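Side-chain contacts in glutamine cyclotransferase (Xanthomonas campestris, PDB 3MBR), which probably converts N-terminal glutamine of peptides into pyroglutamate with release of ammonia, using a calcium-containing beta-propeller as its scaffold: residues Ala68-Val71 and Arg76-Gln79; Ile186-Leu191 and Leu218-Lys223; Leu162-Trp167 and Ala173-Ala178. The protein carries 1 engineered substitution. All coordinates share one frame; numbering follows the deposited sequence.

Contact 1 of 3, residues Ala68-Val71 and Arg76-Gln79. Engineered in segment 68-71: A68 (natural residue Glu).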
# COMPACT_ATOMS: atom_id res chain seq x y z
N ALA A 68 -9.59 -3.14 -2.21
CA ALA A 68 -8.50 -2.23 -2.51
C ALA A 68 -7.50 -2.28 -1.35
O ALA A 68 -7.24 -3.38 -0.74
CB ALA A 68 -9.02 -0.84 -2.85
N GLY A 69 -6.94 -1.11 -0.96
CA GLY A 69 -5.89 -1.11 0.08
C GLY A 69 -6.29 -1.61 1.46
O GLY A 69 -7.51 -1.60 1.82
N ILE A 70 -5.30 -1.97 2.27
CA ILE A 70 -5.50 -2.59 3.59
C ILE A 70 -4.49 -2.04 4.58
O ILE A 70 -3.39 -1.68 4.20
CB ILE A 70 -5.39 -4.12 3.52
CG1 ILE A 70 -4.06 -4.51 2.83
CG2 ILE A 70 -6.66 -4.74 2.78
CD1 ILE A 70 -3.75 -6.01 3.08
N VAL A 71 -4.86 -2.11 5.87
CA VAL A 71 -3.96 -1.74 6.94
C VAL A 71 -4.31 -2.50 8.19
O VAL A 71 -5.48 -2.88 8.35
CB VAL A 71 -4.08 -0.19 7.19
CG1 VAL A 71 -5.52 0.16 7.66
CG2 VAL A 71 -3.05 0.34 8.10
N ARG A 76 -7.51 -5.45 14.38
CA ARG A 76 -8.35 -5.33 13.18
C ARG A 76 -7.56 -5.19 11.88
O ARG A 76 -6.45 -4.63 11.88
CB ARG A 76 -9.31 -4.09 13.29
CG ARG A 76 -10.13 -4.23 14.57
CD ARG A 76 -11.16 -3.28 14.85
NE ARG A 76 -10.82 -1.87 14.93
CZ ARG A 76 -10.36 -1.20 16.01
NH1 ARG A 76 -10.00 -1.80 17.13
NH2 ARG A 76 -10.22 0.11 15.92
N LEU A 77 -8.19 -5.61 10.79
CA LEU A 77 -7.70 -5.35 9.43
C LEU A 77 -8.73 -4.52 8.74
O LEU A 77 -9.90 -4.89 8.68
CB LEU A 77 -7.39 -6.65 8.71
CG LEU A 77 -6.65 -6.56 7.40
CD1 LEU A 77 -6.08 -7.91 7.12
CD2 LEU A 77 -7.51 -6.13 6.28
N ILE A 78 -8.33 -3.34 8.29
CA ILE A 78 -9.30 -2.39 7.64
C ILE A 78 -9.03 -2.38 6.16
O ILE A 78 -7.87 -2.28 5.76
CB ILE A 78 -9.13 -0.97 8.31
CG1 ILE A 78 -9.39 -1.10 9.82
CG2 ILE A 78 -10.05 0.02 7.63
CD1 ILE A 78 -9.06 0.04 10.64
N GLN A 79 -10.10 -2.45 5.36
CA GLN A 79 -9.92 -2.51 3.92
C GLN A 79 -10.85 -1.56 3.21
O GLN A 79 -12.02 -1.42 3.59
CB GLN A 79 -10.22 -3.94 3.47
CG GLN A 79 -10.00 -4.13 1.94
CD GLN A 79 -10.19 -5.53 1.48
OE1 GLN A 79 -11.04 -6.25 1.96
NE2 GLN A 79 -9.39 -5.94 0.49

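Contact 2 of 3, residues Ile186-Leu191 and Leu218-Lys223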
# COMPACT_ATOMS: atom_id res chain seq x y z
N ILE A 186 12.13 7.46 -4.96
CA ILE A 186 12.84 6.22 -5.11
C ILE A 186 12.36 5.64 -6.44
O ILE A 186 11.16 5.37 -6.57
CB ILE A 186 12.52 5.31 -3.92
CG1 ILE A 186 12.85 6.07 -2.61
CG2 ILE A 186 13.32 4.05 -3.96
CD1 ILE A 186 11.92 5.80 -1.51
N ASP A 187 13.25 5.42 -7.39
CA ASP A 187 12.85 5.02 -8.74
C ASP A 187 13.03 3.50 -8.81
O ASP A 187 14.17 3.03 -8.88
CB ASP A 187 13.75 5.65 -9.74
CG ASP A 187 13.36 5.29 -11.17
OD1 ASP A 187 12.37 4.49 -11.36
OD2 ASP A 187 14.09 5.82 -12.08
N LEU A 188 11.95 2.74 -8.72
CA LEU A 188 12.07 1.30 -8.73
C LEU A 188 11.87 0.68 -10.12
O LEU A 188 11.50 -0.50 -10.23
CB LEU A 188 11.06 0.70 -7.73
CG LEU A 188 11.42 1.13 -6.27
CD1 LEU A 188 10.37 0.49 -5.29
CD2 LEU A 188 12.83 0.61 -5.79
N GLN A 189 12.09 1.46 -11.17
CA GLN A 189 11.80 0.92 -12.55
C GLN A 189 12.53 -0.42 -12.77
O GLN A 189 12.03 -1.31 -13.57
CB GLN A 189 12.24 1.93 -13.62
CG GLN A 189 13.74 2.37 -13.51
CD GLN A 189 14.22 3.41 -14.55
OE1 GLN A 189 13.48 3.77 -15.47
NE2 GLN A 189 15.46 3.89 -14.39
N ALA A 190 13.74 -0.58 -12.21
CA ALA A 190 14.49 -1.84 -12.35
C ALA A 190 13.73 -3.14 -11.90
O ALA A 190 13.95 -4.23 -12.46
CB ALA A 190 15.94 -1.76 -11.68
N LEU A 191 12.76 -2.98 -11.00
CA LEU A 191 12.03 -4.10 -10.45
C LEU A 191 10.71 -4.36 -11.14
O LEU A 191 10.08 -5.39 -10.88
CB LEU A 191 11.71 -3.77 -8.98
CG LEU A 191 12.93 -3.42 -8.07
CD1 LEU A 191 12.49 -3.29 -6.63
CD2 LEU A 191 14.08 -4.43 -8.17
N LEU A 218 11.96 -3.17 4.50
CA LEU A 218 11.00 -2.59 3.57
C LEU A 218 10.78 -3.57 2.44
O LEU A 218 11.77 -3.98 1.79
CB LEU A 218 11.55 -1.26 3.07
CG LEU A 218 10.57 -0.51 2.16
CD1 LEU A 218 9.29 -0.19 2.85
CD2 LEU A 218 11.26 0.80 1.67
N PHE A 219 9.52 -3.96 2.15
CA PHE A 219 9.24 -4.92 1.09
C PHE A 219 8.35 -4.26 0.01
O PHE A 219 7.43 -3.50 0.33
CB PHE A 219 8.41 -6.07 1.68
CG PHE A 219 9.14 -6.81 2.80
CD1 PHE A 219 10.24 -7.64 2.54
CD2 PHE A 219 8.71 -6.65 4.10
CE1 PHE A 219 10.85 -8.33 3.58
CE2 PHE A 219 9.34 -7.32 5.12
CZ PHE A 219 10.41 -8.14 4.86
N VAL A 220 8.59 -4.64 -1.25
CA VAL A 220 7.75 -4.17 -2.32
C VAL A 220 7.35 -5.32 -3.26
O VAL A 220 8.18 -6.23 -3.53
CB VAL A 220 8.41 -3.02 -3.16
CG1 VAL A 220 8.71 -1.84 -2.30
CG2 VAL A 220 9.67 -3.44 -3.81
N THR A 221 6.14 -5.31 -3.76
CA THR A 221 5.76 -6.23 -4.82
C THR A 221 4.64 -5.61 -5.63
O THR A 221 4.30 -4.43 -5.44
CB THR A 221 5.35 -7.61 -4.27
OG1 THR A 221 5.33 -8.57 -5.36
CG2 THR A 221 4.02 -7.65 -3.53
N GLY A 222 4.10 -6.33 -6.61
CA GLY A 222 3.06 -5.75 -7.45
C GLY A 222 2.26 -6.82 -8.15
O GLY A 222 2.45 -8.05 -7.90
N LYS A 223 1.31 -6.36 -8.96
CA LYS A 223 0.32 -7.24 -9.54
C LYS A 223 0.98 -8.28 -10.39
O LYS A 223 1.69 -7.98 -11.35
CB LYS A 223 -0.67 -6.46 -10.41
CG LYS A 223 -1.47 -5.43 -9.56
CD LYS A 223 -2.63 -4.86 -10.43
CE LYS A 223 -3.39 -3.82 -9.66
NZ LYS A 223 -4.13 -4.28 -8.58

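Contact 3 of 3, residues Leu162-Trp167 and Ala173-Ala178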
# COMPACT_ATOMS: atom_id res chain seq x y z
N LEU A 162 5.56 9.27 5.10
CA LEU A 162 4.60 8.50 4.30
C LEU A 162 5.28 8.10 2.96
O LEU A 162 5.74 9.01 2.23
CB LEU A 162 3.32 9.32 4.10
CG LEU A 162 2.19 8.75 3.26
CD1 LEU A 162 1.67 7.49 4.00
CD2 LEU A 162 1.11 9.74 3.15
N LEU A 163 5.35 6.83 2.64
CA LEU A 163 5.78 6.41 1.31
C LEU A 163 4.53 6.20 0.49
O LEU A 163 3.53 5.59 0.94
CB LEU A 163 6.53 5.09 1.34
CG LEU A 163 7.92 5.07 2.04
CD1 LEU A 163 8.69 3.80 1.78
CD2 LEU A 163 8.73 6.25 1.85
N ALA A 164 4.55 6.67 -0.75
CA ALA A 164 3.39 6.50 -1.65
C ALA A 164 3.89 6.10 -3.02
O ALA A 164 4.78 6.76 -3.59
CB ALA A 164 2.64 7.86 -1.77
N ASN A 165 3.32 5.02 -3.54
CA ASN A 165 3.64 4.68 -4.94
C ASN A 165 2.92 5.54 -5.94
O ASN A 165 1.72 5.80 -5.76
CB ASN A 165 3.23 3.23 -5.23
CG ASN A 165 3.81 2.71 -6.51
OD1 ASN A 165 5.04 2.62 -6.64
ND2 ASN A 165 2.95 2.31 -7.46
N VAL A 166 3.66 5.99 -6.98
CA VAL A 166 3.15 6.79 -8.07
C VAL A 166 3.34 5.83 -9.34
O VAL A 166 4.43 5.73 -10.05
CB VAL A 166 4.12 7.98 -8.32
CG1 VAL A 166 3.46 8.85 -9.26
CG2 VAL A 166 4.43 8.74 -7.00
N TRP A 167 2.36 5.04 -9.59
CA TRP A 167 2.48 4.05 -10.62
C TRP A 167 2.72 4.59 -11.96
O TRP A 167 3.25 3.87 -12.77
CB TRP A 167 1.21 3.14 -10.69
CG TRP A 167 -0.12 3.87 -11.20
CD1 TRP A 167 -1.09 4.60 -10.45
CD2 TRP A 167 -0.61 3.86 -12.58
NE1 TRP A 167 -2.14 5.01 -11.32
CE2 TRP A 167 -1.82 4.62 -12.61
CE3 TRP A 167 -0.07 3.35 -13.79
CZ2 TRP A 167 -2.53 4.78 -13.80
CZ3 TRP A 167 -0.83 3.52 -15.00
CH2 TRP A 167 -1.98 4.21 -14.98
N ALA A 173 7.29 8.05 -3.73
CA ALA A 173 7.55 9.33 -3.12
C ALA A 173 7.73 9.14 -1.62
O ALA A 173 6.88 8.49 -0.98
CB ALA A 173 6.35 10.21 -3.35
N ARG A 174 8.80 9.69 -1.00
CA ARG A 174 8.89 9.78 0.48
C ARG A 174 8.36 11.15 0.81
O ARG A 174 8.94 12.17 0.34
CB ARG A 174 10.34 9.68 0.92
CG ARG A 174 10.83 8.41 0.88
CD ARG A 174 12.35 8.37 1.30
NE ARG A 174 12.64 9.21 2.44
CZ ARG A 174 13.65 10.10 2.67
NH1 ARG A 174 13.60 10.79 3.80
NH2 ARG A 174 14.74 10.33 1.91
N ILE A 175 7.30 11.19 1.58
CA ILE A 175 6.55 12.42 1.93
C ILE A 175 6.73 12.82 3.39
O ILE A 175 6.53 12.00 4.28
CB ILE A 175 5.03 12.25 1.62
CG1 ILE A 175 4.85 11.94 0.10
CG2 ILE A 175 4.13 13.47 2.01
CD1 ILE A 175 3.57 11.18 -0.17
N ASP A 176 7.04 14.10 3.60
CA ASP A 176 7.09 14.67 4.96
C ASP A 176 5.64 14.91 5.36
O ASP A 176 4.95 15.71 4.76
CB ASP A 176 7.87 16.01 4.92
CG ASP A 176 7.88 16.72 6.23
OD1 ASP A 176 7.12 16.35 7.12
OD2 ASP A 176 8.63 17.71 6.35
N PRO A 177 5.10 14.17 6.36
CA PRO A 177 3.66 14.35 6.56
C PRO A 177 3.26 15.70 7.18
O PRO A 177 2.09 16.13 7.04
CB PRO A 177 3.29 13.24 7.57
CG PRO A 177 4.56 12.89 8.24
CD PRO A 177 5.70 13.18 7.25
N ALA A 178 4.20 16.36 7.83
CA ALA A 178 3.93 17.68 8.41
C ALA A 178 3.69 18.77 7.33
O ALA A 178 2.90 19.69 7.56
CB ALA A 178 5.04 18.07 9.36

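Contact 1 of 3, residues Ala68-Val71 and Arg76-Gln79
I70 turns its CG2 methyl onto Q79 because a chi1 of 52° places CG1 between the backbone N and the carbonyl carbon, leaving CG2 anti to the carbonyl carbon. Q79 meets it with CG swung opposite its own N (chi1 -178°) and the rest of the chain extended, which lays the glutamine obliquely across the isoleucine. I70 CG2 is 3.5 Å from Q79 CG, and its contacts run on to the amide carbon and NE2. From another direction L77 CD2 reaches the same methyl, I70 CG2, at 3.9 Å, so I70, L77 and Q79 form one patch, which F27 of strand 23-29 and V45 of strand 44-49 help to cover.

On the other face of the hairpin V71 and I78 lie side by side, V71 CG1 being 3.8 Å from I78 CB, and both pack on L110 of strand 109-112. Their backbones form an antiparallel hydrogen-bonded pair. V71 N binds I78 O at 3.0 Å; I78 N binds V71 O at 2.9 Å with a nearly straight N-H...O angle of 169°. I78 O has a second approach from I70 CA, a CA-H...O contact of 3.2 Å.

A68 is engineered, Glu being the natural residue. Its carbonyl O lies 3.6 Å from Q79 NE2, a proximity without a hydrogen bond; A68 O instead receives S36 OG. In this five-bladed propeller the contact joins the first two strands of a blade near the calcium-bearing centre. Its chemistry divides Q79 in two: aliphatic CB and CG pack on I70, while the buried amide is satisfied through OE1 by Y90 OH and weakly through NE2 by S36 OG of strand 32-37 in the adjacent blade, two bonds consistent with a restrained amide rotation.

Contact 2 of 3, residues Ile186-Leu191 and Leu218-Lys223
V220 divides its two methyls between two leucines, and that fork is the whole of the close packing here. V220 CG1 faces L188 CD1 tip to tip at 4.1 Å, whereas V220 CG2 meets L191 CD1 at 4.0 Å, with those two side chains crossing at about a right angle. Both leucines have CG anti to the carbonyl carbon (chi1 -65° in L188 and -56° in L191) and an extended second torsion, which sends each CD1 toward the same valine. These are ordinary van der Waals separations, and the three residues are buried.

Away from this fork the segments diverge. The closest CA atoms, of L191 and T221, remain 8.7 Å apart, and just 98 Å² of surface is buried in total, so the evidence is for contact by side-chain ends rather than for strand pairing. Beside the fork, I186 CD1 and L218 CD2 approach only to 6.0 Å. The solvent side is made by the last residue of strand 182-187, D187, which is partly exposed, and by the exposed Q189 and A190 of the turn after it. An Asx turn shapes it: Q189 N donates to D187 OD1 at 3.0 Å, arriving 46° above the carboxylate plane. A backbone bond of 2.9 Å from L191 N to L188 O closes the turn; L188 and L191 are its buried residues.

The contact thus spans adjacent propeller blades, packing the turn that follows the outermost strand of one, 182-187, on strand 217-222 of the next. Y9 of strand 9-16 touches both leucines, L206 of strand 206-212 adds to L188, and V11 and W225 also touch L191. The V220 backbone is hydrogen-bonded to that of Y229 in strand 227-233, and no helix intervenes.

Contact 3 of 3, residues Leu162-Trp167 and Ala173-Ala178
A164 CB meets I175 CD1 at 3.8 Å in the apolar centre of a beta hairpin, the middle two strands of one propeller blade. I175 carries CG1 beside its backbone N (chi1 -59°) and an extended end, which bring CD1 along the strand to the alanine. L162 and A173 share that face, and V166 CG2 closes one end of it at 4.4 Å from A173 CB.

Around this centre lies a ladder of four backbone bonds in two antiparallel hydrogen-bonded pairs. L162 N reaches I175 O at 3.0 Å and A164 N reaches A173 O at 3.0 Å. The return bonds are shorter, I175 N to L162 O and A173 N to A164 O both at 2.8 Å.

L163 and R174, a non-hydrogen-bonded pair between these two, put their side chains on the other face. The bent R174 chain takes its guanidinium to Q7 and to a salt bridge with E161. At the outer end, just past the strand, the chain turns at D176, whose OD1 accepts A178 N at 3.0 Å in an Asx turn, the donor lying 38° above the carboxylate plane.

Along the chain the order is contact 1, contact 3, contact 2, each closing before the next opens. Contacts 1 and 3 are hairpins within separate blades, on opposite sides of the chain's centre with their own centres 18 Å apart; contact 2 lies 21 Å from contact 1, centre to centre, and does not touch it. The centres of contacts 2 and 3 are 14 Å apart, yet the two meet: strands 171-175 and 182-187 are neighbours in one sheet, I186 CD1 packs 3.7 Å from R174 CG, and L218 CD2 lies 4.0 Å from L163 CD1. Contacts 1 and 3 each join two strands within one blade, while contact 2 ties the blade of contact 3 to the one that closes the propeller ring.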